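Local coordinates for Vlm2 (Streptomyces tsusimaensis, PDB 6ECB), which forms part of the nonribosomal peptide synthetase that makes valinomycin, this chain being its thioesterase domain, which probably releases the finished depsipeptide, at residues A47-V51 with G69-L75; L57-G63 with V285-D290; I135-T139 with D272-L277. One frame throughout, in Å; residues are numbered along the deposited sequence.

Contact 1: A47-V51 with G69-L75; sequences AGGTV and GVEAPGL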
loop_
_atom_site.group_PDB
_atom_site.type_symbol
_atom_site.label_atom_id
_atom_site.label_comp_id
_atom_site.label_asym_id
_atom_site.label_seq_id
_atom_site.Cartn_x
_atom_site.Cartn_y
_atom_site.Cartn_z
ATOM N N ALA A 47 -0.891 6.405 0.990
ATOM C CA ALA A 47 -1.540 7.628 1.473
ATOM C C ALA A 47 -3.043 7.464 1.398
ATOM O O ALA A 47 -3.593 7.049 0.366
ATOM C CB ALA A 47 -1.097 8.832 0.658
ATOM N N GLY A 48 -3.723 7.805 2.494
ATOM C CA GLY A 48 -5.162 7.633 2.610
ATOM C C GLY A 48 -5.562 6.478 3.510
ATOM O O GLY A 48 -6.725 6.427 3.972
ATOM N N GLY A 49 -4.642 5.545 3.762
ATOM C CA GLY A 49 -4.815 4.582 4.825
ATOM C C GLY A 49 -5.658 3.372 4.507
ATOM O O GLY A 49 -5.939 2.600 5.423
ATOM N N THR A 50 -6.088 3.205 3.263
ATOM C CA THR A 50 -6.964 2.106 2.888
ATOM C C THR A 50 -6.160 0.927 2.362
ATOM O O THR A 50 -5.073 1.104 1.805
ATOM C CB THR A 50 -7.971 2.554 1.826
ATOM O OG1 THR A 50 -8.895 1.505 1.551
ATOM C CG2 THR A 50 -7.288 2.938 0.527
ATOM N N VAL A 51 -6.750 -0.267 2.530
ATOM C CA VAL A 51 -6.249 -1.524 1.962
ATOM C C VAL A 51 -6.819 -1.799 0.575
ATOM O O VAL A 51 -6.395 -2.756 -0.096
ATOM C CB VAL A 51 -6.618 -2.720 2.878
ATOM C CG1 VAL A 51 -6.230 -2.472 4.311
ATOM C CG2 VAL A 51 -8.107 -3.018 2.805
ATOM N N GLY A 69 -4.328 -6.689 5.097
ATOM C CA GLY A 69 -3.874 -5.312 5.039
ATOM C C GLY A 69 -4.229 -4.606 6.333
ATOM O O GLY A 69 -5.190 -4.959 7.015
ATOM N N VAL A 70 -3.434 -3.602 6.667
ATOM C CA VAL A 70 -3.734 -2.753 7.810
ATOM C C VAL A 70 -4.465 -1.521 7.310
ATOM O O VAL A 70 -3.966 -0.798 6.448
ATOM C CB VAL A 70 -2.469 -2.354 8.568
ATOM C CG1 VAL A 70 -2.851 -1.467 9.733
ATOM C CG2 VAL A 70 -1.752 -3.587 9.057
ATOM N N GLU A 71 -5.629 -1.289 7.873
ATOM C CA GLU A 71 -6.429 -0.111 7.608
ATOM C C GLU A 71 -6.128 0.938 8.677
ATOM O O GLU A 71 -6.107 0.626 9.870
ATOM C CB GLU A 71 -7.895 -0.509 7.639
ATOM C CG GLU A 71 -8.816 0.539 7.262
ATOM C CD GLU A 71 -9.372 0.367 5.863
ATOM O OE1 GLU A 71 -8.696 -0.131 4.923
ATOM O OE2 GLU A 71 -10.507 0.783 5.732
ATOM N N ALA A 72 -5.918 2.169 8.248
ATOM C CA ALA A 72 -5.614 3.236 9.198
ATOM C C ALA A 72 -6.766 3.431 10.180
ATOM O O ALA A 72 -7.933 3.210 9.848
ATOM C CB ALA A 72 -5.350 4.545 8.457
ATOM N N PRO A 73 -6.479 3.929 11.394
ATOM C CA PRO A 73 -7.572 4.314 12.283
ATOM C C PRO A 73 -8.378 5.448 11.675
ATOM O O PRO A 73 -7.854 6.260 10.913
ATOM C CB PRO A 73 -6.853 4.759 13.562
ATOM C CG PRO A 73 -5.506 5.079 13.173
ATOM C CD PRO A 73 -5.163 4.235 11.968
ATOM N N GLY A 74 -9.667 5.473 12.011
ATOM C CA GLY A 74 -10.538 6.606 11.779
ATOM C C GLY A 74 -11.272 6.594 10.462
ATOM O O GLY A 74 -11.973 7.560 10.156
ATOM N N LEU A 75 -11.117 5.541 9.664
ATOM C CA LEU A 75 -11.844 5.420 8.407
ATOM C C LEU A 75 -13.237 4.811 8.576
ATOM O O LEU A 75 -14.055 4.946 7.662
ATOM C CB LEU A 75 -11.022 4.598 7.407
ATOM C CG LEU A 75 -9.678 5.181 6.941
ATOM C CD1 LEU A 75 -8.999 4.279 5.934
ATOM C CD2 LEU A 75 -9.787 6.583 6.349
#

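Contact 2: L57-G63 with V285-D290; sequences LARHLKG and VAQLLD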
loop_
_atom_site.group_PDB
_atom_site.type_symbol
_atom_site.label_atom_id
_atom_site.label_comp_id
_atom_site.label_asym_id
_atom_site.label_seq_id
_atom_site.Cartn_x
_atom_site.Cartn_y
_atom_site.Cartn_z
ATOM N N LEU A 57 -4.581 -7.492 -6.239
ATOM C CA LEU A 57 -3.360 -8.266 -6.096
ATOM C C LEU A 57 -3.616 -9.485 -5.232
ATOM O O LEU A 57 -3.264 -10.615 -5.596
ATOM C CB LEU A 57 -2.250 -7.395 -5.493
ATOM C CG LEU A 57 -0.940 -8.117 -5.210
ATOM C CD1 LEU A 57 -0.309 -8.710 -6.459
ATOM C CD2 LEU A 57 0.045 -7.175 -4.507
ATOM N N ALA A 58 -4.269 -9.276 -4.099
ATOM C CA ALA A 58 -4.537 -10.380 -3.186
ATOM C C ALA A 58 -5.368 -11.462 -3.853
ATOM O O ALA A 58 -5.145 -12.654 -3.607
ATOM C CB ALA A 58 -5.246 -9.868 -1.937
ATOM N N ARG A 59 -6.317 -11.075 -4.729
ATOM C CA ARG A 59 -7.149 -12.066 -5.385
ATOM C C ARG A 59 -6.380 -12.874 -6.420
ATOM O O ARG A 59 -6.819 -13.973 -6.765
ATOM C CB ARG A 59 -8.357 -11.407 -6.067
ATOM C CG ARG A 59 -9.416 -10.912 -5.095
ATOM C CD ARG A 59 -10.786 -10.979 -5.774
ATOM N NE ARG A 59 -10.753 -10.224 -7.017
ATOM C CZ ARG A 59 -11.621 -10.348 -8.012
ATOM N NH1 ARG A 59 -11.477 -9.593 -9.090
ATOM N NH2 ARG A 59 -12.632 -11.208 -7.940
ATOM N N HIS A 60 -5.285 -12.336 -6.948
ATOM C CA HIS A 60 -4.536 -13.023 -7.989
ATOM C C HIS A 60 -3.405 -13.895 -7.448
ATOM O O HIS A 60 -2.958 -14.819 -8.152
ATOM C CB HIS A 60 -3.949 -12.002 -8.968
ATOM C CG HIS A 60 -4.950 -11.473 -9.957
ATOM N ND1 HIS A 60 -5.827 -10.456 -9.656
ATOM C CD2 HIS A 60 -5.198 -11.812 -11.240
ATOM C CE1 HIS A 60 -6.578 -10.192 -10.712
ATOM N NE2 HIS A 60 -6.215 -11.000 -11.688
ATOM N N LEU A 61 -2.956 -13.646 -6.226
ATOM C CA LEU A 61 -1.882 -14.445 -5.649
ATOM C C LEU A 61 -2.333 -15.870 -5.412
ATOM O O LEU A 61 -3.430 -16.124 -4.905
ATOM C CB LEU A 61 -1.428 -13.825 -4.324
ATOM C CG LEU A 61 -0.737 -12.486 -4.461
ATOM C CD1 LEU A 61 -0.623 -11.809 -3.069
ATOM C CD2 LEU A 61 0.639 -12.598 -5.098
ATOM N N LYS A 62 -1.473 -16.806 -5.786
ATOM C CA LYS A 62 -1.738 -18.218 -5.597
ATOM C C LYS A 62 -0.773 -18.891 -4.641
ATOM O O LYS A 62 -1.045 -20.017 -4.207
ATOM C CB LYS A 62 -1.686 -18.943 -6.948
ATOM C CG LYS A 62 -2.769 -18.454 -7.900
ATOM C CD LYS A 62 -2.908 -19.328 -9.151
ATOM C CE LYS A 62 -2.935 -18.493 -10.430
ATOM N NZ LYS A 62 -1.605 -17.855 -10.727
ATOM N N GLY A 63 0.336 -18.250 -4.312
ATOM C CA GLY A 63 1.385 -18.903 -3.554
ATOM C C GLY A 63 1.447 -18.494 -2.100
ATOM O O GLY A 63 2.451 -18.762 -1.423
ATOM N N VAL A 285 2.206 -9.285 -11.964
ATOM C CA VAL A 285 2.826 -8.919 -10.697
ATOM C C VAL A 285 2.632 -10.034 -9.681
ATOM O O VAL A 285 3.575 -10.452 -9.001
ATOM C CB VAL A 285 2.239 -7.601 -10.174
ATOM C CG1 VAL A 285 2.784 -7.276 -8.795
ATOM C CG2 VAL A 285 2.518 -6.469 -11.156
ATOM N N ALA A 286 1.401 -10.542 -9.578
ATOM C CA ALA A 286 1.103 -11.632 -8.652
ATOM C C ALA A 286 1.920 -12.878 -8.972
ATOM O O ALA A 286 2.444 -13.532 -8.063
ATOM C CB ALA A 286 -0.406 -11.965 -8.695
ATOM N N GLN A 287 2.019 -13.241 -10.258
ATOM C CA GLN A 287 2.796 -14.410 -10.655
ATOM C C GLN A 287 4.246 -14.274 -10.213
ATOM O O GLN A 287 4.865 -15.251 -9.774
ATOM C CB GLN A 287 2.699 -14.593 -12.173
ATOM C CG GLN A 287 3.545 -15.691 -12.755
ATOM C CD GLN A 287 3.206 -15.947 -14.227
ATOM O OE1 GLN A 287 2.031 -16.119 -14.588
ATOM N NE2 GLN A 287 4.231 -15.959 -15.080
ATOM N N LEU A 288 4.802 -13.063 -10.321
ATOM C CA LEU A 288 6.191 -12.835 -9.939
ATOM C C LEU A 288 6.372 -12.831 -8.423
ATOM O O LEU A 288 7.392 -13.332 -7.918
ATOM C CB LEU A 288 6.679 -11.526 -10.568
ATOM C CG LEU A 288 6.913 -11.665 -12.073
ATOM C CD1 LEU A 288 6.994 -10.318 -12.773
ATOM C CD2 LEU A 288 8.168 -12.456 -12.330
ATOM N N LEU A 289 5.424 -12.259 -7.673
ATOM C CA LEU A 289 5.482 -12.387 -6.213
ATOM C C LEU A 289 5.394 -13.847 -5.804
ATOM O O LEU A 289 6.117 -14.300 -4.905
ATOM C CB LEU A 289 4.347 -11.619 -5.530
ATOM C CG LEU A 289 4.629 -10.268 -4.921
ATOM C CD1 LEU A 289 4.985 -9.302 -6.031
ATOM C CD2 LEU A 289 3.402 -9.775 -4.145
ATOM N N ASP A 290 4.503 -14.598 -6.447
ATOM C CA ASP A 290 4.404 -16.023 -6.160
ATOM C C ASP A 290 5.738 -16.709 -6.406
ATOM O O ASP A 290 6.204 -17.510 -5.585
ATOM C CB ASP A 290 3.339 -16.686 -7.029
ATOM C CG ASP A 290 1.919 -16.444 -6.558
ATOM O OD1 ASP A 290 1.689 -16.049 -5.404
ATOM O OD2 ASP A 290 0.998 -16.699 -7.388
HETATM O O HOH W 1 -0.507 -15.511 -9.309
#

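Contact 3: I135-T139 with D272-L277; sequences IILDT and DHATML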
loop_
_atom_site.group_PDB
_atom_site.type_symbol
_atom_site.label_atom_id
_atom_site.label_comp_id
_atom_site.label_asym_id
_atom_site.label_seq_id
_atom_site.Cartn_x
_atom_site.Cartn_y
_atom_site.Cartn_z
ATOM N N ILE A 135 8.508 -6.806 1.301
ATOM C CA ILE A 135 8.144 -6.718 -0.104
ATOM C C ILE A 135 7.837 -5.254 -0.410
ATOM O O ILE A 135 6.851 -4.693 0.093
ATOM C CB ILE A 135 6.944 -7.617 -0.421
ATOM C CG1 ILE A 135 7.342 -9.076 -0.203
ATOM C CG2 ILE A 135 6.380 -7.335 -1.832
ATOM C CD1 ILE A 135 6.184 -10.064 -0.306
ATOM N N ILE A 136 8.662 -4.642 -1.257
ATOM C CA ILE A 136 8.466 -3.265 -1.705
ATOM C C ILE A 136 7.876 -3.301 -3.110
ATOM O O ILE A 136 8.454 -3.887 -4.041
ATOM C CB ILE A 136 9.779 -2.466 -1.685
ATOM C CG1 ILE A 136 10.299 -2.297 -0.251
ATOM C CG2 ILE A 136 9.581 -1.114 -2.407
ATOM C CD1 ILE A 136 9.387 -1.516 0.670
ATOM N N LEU A 137 6.733 -2.638 -3.281
ATOM C CA LEU A 137 6.068 -2.568 -4.578
ATOM C C LEU A 137 6.319 -1.186 -5.183
ATOM O O LEU A 137 5.647 -0.202 -4.853
ATOM C CB LEU A 137 4.582 -2.858 -4.432
ATOM C CG LEU A 137 4.252 -4.254 -3.904
ATOM C CD1 LEU A 137 2.731 -4.370 -3.767
ATOM C CD2 LEU A 137 4.793 -5.360 -4.791
ATOM N N ASP A 138 7.346 -1.128 -6.022
ATOM C CA ASP A 138 7.580 -0.054 -6.981
ATOM C C ASP A 138 7.722 1.343 -6.371
ATOM O O ASP A 138 7.242 2.327 -6.944
ATOM C CB ASP A 138 6.464 -0.055 -8.045
ATOM C CG ASP A 138 6.869 0.683 -9.286
ATOM O OD1 ASP A 138 8.039 0.520 -9.705
ATOM O OD2 ASP A 138 6.020 1.391 -9.860
ATOM N N THR A 139 8.430 1.465 -5.236
ATOM C CA THR A 139 8.839 2.774 -4.772
ATOM C C THR A 139 10.305 2.694 -4.366
ATOM O O THR A 139 10.696 1.730 -3.704
ATOM C CB THR A 139 8.022 3.324 -3.566
ATOM O OG1 THR A 139 8.483 4.643 -3.253
ATOM C CG2 THR A 139 8.183 2.524 -2.350
ATOM N N ASP A 272 2.898 0.378 -15.070
ATOM C CA ASP A 272 3.577 1.504 -14.440
ATOM C C ASP A 272 3.059 1.668 -13.017
ATOM O O ASP A 272 2.321 0.812 -12.521
ATOM C CB ASP A 272 3.415 2.779 -15.267
ATOM C CG ASP A 272 1.979 3.203 -15.416
ATOM O OD1 ASP A 272 1.238 3.167 -14.404
ATOM O OD2 ASP A 272 1.607 3.593 -16.547
ATOM N N HIS A 273 3.434 2.757 -12.339
ATOM C CA HIS A 273 3.289 2.791 -10.890
ATOM C C HIS A 273 1.832 2.625 -10.472
ATOM O O HIS A 273 1.537 1.985 -9.449
ATOM C CB HIS A 273 3.851 4.106 -10.334
ATOM C CG HIS A 273 3.892 4.167 -8.834
ATOM N ND1 HIS A 273 4.709 3.354 -8.080
ATOM C CD2 HIS A 273 3.231 4.954 -7.950
ATOM C CE1 HIS A 273 4.544 3.626 -6.797
ATOM N NE2 HIS A 273 3.661 4.600 -6.689
ATOM N N ALA A 274 0.916 3.238 -11.215
ATOM C CA ALA A 274 -0.510 3.139 -10.914
ATOM C C ALA A 274 -1.115 1.833 -11.428
ATOM O O ALA A 274 -1.836 1.134 -10.701
ATOM C CB ALA A 274 -1.242 4.331 -11.529
ATOM N N THR A 275 -0.810 1.465 -12.664
ATOM C CA THR A 275 -1.522 0.352 -13.287
ATOM C C THR A 275 -0.987 -1.020 -12.897
ATOM O O THR A 275 -1.626 -2.036 -13.225
ATOM C CB THR A 275 -1.468 0.487 -14.801
ATOM O OG1 THR A 275 -0.144 0.198 -15.270
ATOM C CG2 THR A 275 -1.881 1.874 -15.234
ATOM N N MET A 276 0.157 -1.093 -12.209
ATOM C CA MET A 276 0.679 -2.397 -11.828
ATOM C C MET A 276 -0.253 -3.124 -10.859
ATOM O O MET A 276 -0.184 -4.352 -10.772
ATOM C CB MET A 276 2.062 -2.271 -11.177
ATOM C CG MET A 276 2.050 -1.299 -10.017
ATOM S SD MET A 276 3.496 -1.464 -8.967
ATOM C CE MET A 276 3.160 -2.997 -8.143
ATOM N N LEU A 277 -1.097 -2.403 -10.117
ATOM C CA LEU A 277 -1.965 -3.051 -9.133
ATOM C C LEU A 277 -3.347 -3.356 -9.704
ATOM O O LEU A 277 -4.220 -3.788 -8.948
ATOM C CB LEU A 277 -2.118 -2.195 -7.875
ATOM C CG LEU A 277 -0.839 -2.132 -7.034
ATOM C CD1 LEU A 277 -1.090 -1.195 -5.845
ATOM C CD2 LEU A 277 -0.440 -3.526 -6.570
#

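Contact 1: A47-V51 with G69-L75
Gly49 and Ala72 come within 4.6 Å of each other at their CA atoms, and there the two backbones are tied by a hydrogen bond, Ala72 N to Gly49 O at 2.9 Å. The CA of Glu71 adds a C-H...O contact to the same oxygen. Gly49, at positive phi, presents its bare backbone to Ala72 CB; a beta carbon there would collide with that methyl group. Leu75 CD1 also packs against Gly49 O at 3.5 Å, after a type II turn from Ala72 to Leu75 has folded the chain back.

The second bond is made by a carboxylate. Val51 N donates to Glu71 OE1 at 3.1 Å, meeting the oxygen nearly along its C-O axis. To get there, Glu71 leaves the strand with CG opposite its backbone N (chi1 -174°) and then bends at chi2 (104°), which lays it alongside Thr50 and roughly at right angles to Val51. Both methyls of Val51 touch OE1, and CG1 also rests on Val70 O. A beta carbon on Gly69 would run into this same CG1, which suits the bare backbone there. The second carboxylate oxygen, OE2, and Thr50 OG1 are both bonded to Tyr208 OH, so one hydroxyl links the two segments from outside.

Tyr208 belongs to helix 206-220, which packs on Thr50, Ala72 and Leu75. Helix 86-97 meets Val70, Ala72 and Pro73, while strand 67-71 is flanked by strands 27-30 and 40-44.

Contact 2: L57-G63 with V285-D290
Asp290, Ala286 and Leu61 carry this contact, joining the end of helix 55-60 and the turn after it to one side of helix 281-293.

The Asp290 carboxylate reaches across to the two backbone N-H groups that follow Leu61. Lys62 N donates to Asp290 OD2 at 2.9 Å, on the syn side of that oxygen, and Gly63 N makes a weak, more bent bond to Asp290 OD1 at 2.8 Å. Each oxygen thus has its own donor, which probably limits the carboxylate's rotation. With CG beside the backbone N (chi1 -78°), the group leans off the helix flank toward the turn. A water extends the arrangement: it donates to Asp290 OD2 and to His60 O and accepts from Lys62 NZ. Lys62 NZ itself stays 4.4 Å from Asp290 OD2, too far for a salt bridge, but its charge, with the two amides, would probably stabilise a negative Asp290.

One turn earlier, Ala286 is small enough to let the backbones approach to 5.1 Å between its CA and that of Leu61. Ala286 CB presses on His60 CB at 3.6 Å, while Leu57 CD1 packs against Ala286 CA.

Leu61, the first residue to leave helical geometry, sends CD2 into the groove between Ala286, Leu289 and Asp290. Leu61 CD2 lies 3.6 Å from Ala286 O and 3.9 Å from Leu289 CB. Leu61 also touches Ile41, and Leu57 touches Phe43, both on strand 40-44.

Two neighbouring helices, one early and one at the C-terminal end of the domain, laid side by side over one face of a central, mostly parallel sheet, are characteristic of the alpha/beta-hydrolase fold.

Contact 3: I135-T139 with D272-L277
His273 and Met276 of the loop 272-277 close on Asp138, just past the end of strand 134-137. Asp272 shapes that loop: Asp272 OD1 accepts from Thr275 N at 3.2 Å in an Asx motif, and Thr275 OG1 returns the favour by accepting from Asp272 N.

His273 comes next, its CG opposite the backbone N (chi1 -173°), which turns the imidazole toward the strand end. His273 ND1 donates to Asp138 OD2 at 3.0 Å. The acceptor lies in the ring plane, yet the N-H approaches from above the carboxylate, 45° out of its plane, and the two flat groups are inclined by 44°. Asp138 OD1 is held by Thr242 N and His245 NE2, so a second shell positions the carboxylate. The ring stacks on His110 and touches Ser111. An alanine in place of His273 is likely to leave Asp138 OD2 without its imidazole partner and to open a gap beside His110 and Ser111.

Met276 follows, within the short 3-10 segment 275-277. Met276 SD sits 3.4 Å from Asp138 CB, and a bend at chi3 brings Met276 CE to 4.0 Å from Leu137 CB. Leu277 finishes the segment by setting its CD2 4.3 Å from Leu137 CD1.

Ser111, on what looks like a nucleophile elbow, His273 and Asp138 probably form a Ser-His-Asp catalytic triad. The acid placed after the strand that follows the elbow strand and helix is consistent with the active site of thioesterases such as that of surfactin synthetase.

Contacts 2 and 3 adjoin, their centres 13 Å apart, and contact 3 is nested along the chain inside the loop that contact 2 closes. Val285 CG2 packs on Met276 O at 3.5 Å, and Leu57 CD2 meets Leu137 CD1 at 4.0 Å, so the helix pair packs against residues next to the probable triad, not against the triad itself. Contact 1 stands apart: its nearest atoms are about 8 Å from contact 3 and about 7 Å from contact 2, with no touch. It reaches the same sheet as contact 3, on strand 67-71, and lies across the chain's centre from it, about 18 Å away between centres.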